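Local coordinates for protein Pcza361.24 (Amycolatopsis orientalis, PDB 3G2M) that acts as an S-adenosyl-L-methionine-dependent N-methyltransferase in the biosynthesis of glycopeptide antibiotics, at residues A[190-193]-A[194-198]. Sequence-based numbering, arbitrary orientation.
Sequences LAMS and EAAES
S193 caps the short helix 194-197 at its N-terminus, and the evidence is the bond its side chain makes to a backbone N-H of the first turn. Its OG accepts from A196 N at 3.0 Å with an N-H...O angle of 154°, a capping bond from S193, the N-cap residue. Its carbonyl O takes the next donor, E197 N, at 2.9 Å, the helix's own first-turn bond. A chi1 of 70° sets OG between the backbone N and the carbonyl carbon of S193, turning the hydroxyl over the first turn, where it also meets A196 CB at 3.3 Å. E226 OE1 gives this hydroxyl a second hydrogen-bonding partner.

One residue earlier, the side chain of M192, a selenomethionine, crosses that of E197 at a slant. It runs straight through chi1 and chi2, then bends at chi3 (65°), which brings its end over the CB and CG of E197: SE is 3.8 Å from E197 CB, and CE is 3.8 Å from E197 CG. The contact is mainly with the aliphatic part of E197, though CE also nears the carboxylate carbon; OE2 forms a salt bridge with R281. The same arginine also donates to M192 O, tying both residues to one side chain. M192 CG adds an apolar contact with A196 CB at 4.1 Å. At the far end of the turn, S198 OG and S198 N both donate to E194 O, from opposite faces of its plane.

The chain passes here from strand 184-191 of the seven-stranded mixed sheet into the one-turn helix 194-197 at the surface, away from the S-adenosyl-L-methionine site: M192 and A196 pack on P254 of helix 254-263, S193 touches L251 of strand 244-252, and H221 and L201 of the second subunit pack on S193 and E194.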
loop_
_atom_site.group_PDB
_atom_site.type_symbol
_atom_site.label_atom_id
_atom_site.label_comp_id
_atom_site.label_asym_id
_atom_site.label_seq_id
_atom_site.Cartn_x
_atom_site.Cartn_y
_atom_site.Cartn_z
ATOM N N LEU A 190 10.360 -1.608 11.981
ATOM C CA LEU A 190 9.719 -1.879 10.696
ATOM C C LEU A 190 10.323 -3.131 10.097
ATOM O O LEU A 190 11.533 -3.182 9.880
ATOM C CB LEU A 190 9.928 -0.711 9.716
ATOM C CG LEU A 190 9.414 0.682 10.130
ATOM C CD1 LEU A 190 10.016 1.779 9.263
ATOM C CD2 LEU A 190 7.902 0.744 10.100
ATOM N N ALA A 191 9.480 -4.122 9.824
ATOM C CA ALA A 191 9.911 -5.342 9.141
ATOM C C ALA A 191 10.431 -5.024 7.736
ATOM O O ALA A 191 9.857 -4.187 7.031
ATOM C CB ALA A 191 8.775 -6.344 9.078
HETATM N N MSE A 192 11.513 -5.704 7.349
HETATM C CA MSE A 192 12.234 -5.435 6.106
HETATM C C MSE A 192 12.325 -6.717 5.283
HETATM O O MSE A 192 13.051 -7.646 5.644
HETATM C CB MSE A 192 13.640 -4.872 6.400
HETATM C CG MSE A 192 14.519 -4.570 5.159
HETATM SE SE MSE A 192 16.346 -3.917 5.583
HETATM C CE MSE A 192 17.034 -5.521 6.437
ATOM N N SER A 193 11.582 -6.755 4.178
ATOM C CA SER A 193 11.564 -7.911 3.280
ATOM C C SER A 193 12.864 -8.010 2.495
ATOM O O SER A 193 13.667 -7.074 2.492
ATOM C CB SER A 193 10.409 -7.791 2.291
ATOM O OG SER A 193 10.658 -6.745 1.368
ATOM N N GLU A 194 13.057 -9.138 1.815
ATOM C CA GLU A 194 14.209 -9.301 0.932
ATOM C C GLU A 194 14.232 -8.219 -0.155
ATOM O O GLU A 194 15.279 -7.630 -0.407
ATOM C CB GLU A 194 14.250 -10.703 0.313
ATOM C CG GLU A 194 15.616 -11.065 -0.260
ATOM C CD GLU A 194 15.649 -12.417 -0.963
ATOM O OE1 GLU A 194 14.794 -13.287 -0.669
ATOM O OE2 GLU A 194 16.545 -12.607 -1.814
ATOM N N ALA A 195 13.077 -7.947 -0.768
ATOM C CA ALA A 195 12.965 -6.909 -1.803
ATOM C C ALA A 195 13.245 -5.515 -1.264
ATOM O O ALA A 195 13.838 -4.690 -1.957
ATOM C CB ALA A 195 11.591 -6.951 -2.476
ATOM N N ALA A 196 12.817 -5.258 -0.028
ATOM C CA ALA A 196 13.065 -3.978 0.627
ATOM C C ALA A 196 14.532 -3.820 1.017
ATOM O O ALA A 196 15.063 -2.712 1.006
ATOM C CB ALA A 196 12.172 -3.815 1.842
ATOM N N GLU A 197 15.179 -4.931 1.359
ATOM C CA GLU A 197 16.574 -4.920 1.771
ATOM C C GLU A 197 17.537 -4.736 0.589
ATOM O O GLU A 197 18.556 -4.052 0.716
ATOM C CB GLU A 197 16.904 -6.197 2.544
ATOM C CG GLU A 197 18.358 -6.312 2.978
ATOM C CD GLU A 197 18.673 -7.641 3.627
ATOM O OE1 GLU A 197 19.681 -7.708 4.363
ATOM O OE2 GLU A 197 17.916 -8.613 3.408
ATOM N N SER A 198 17.204 -5.341 -0.552
ATOM C CA SER A 198 18.060 -5.310 -1.744
ATOM C C SER A 198 18.179 -3.928 -2.379
ATOM O O SER A 198 17.223 -3.152 -2.382
ATOM C CB SER A 198 17.542 -6.297 -2.791
ATOM O OG SER A 198 17.582 -7.623 -2.302
#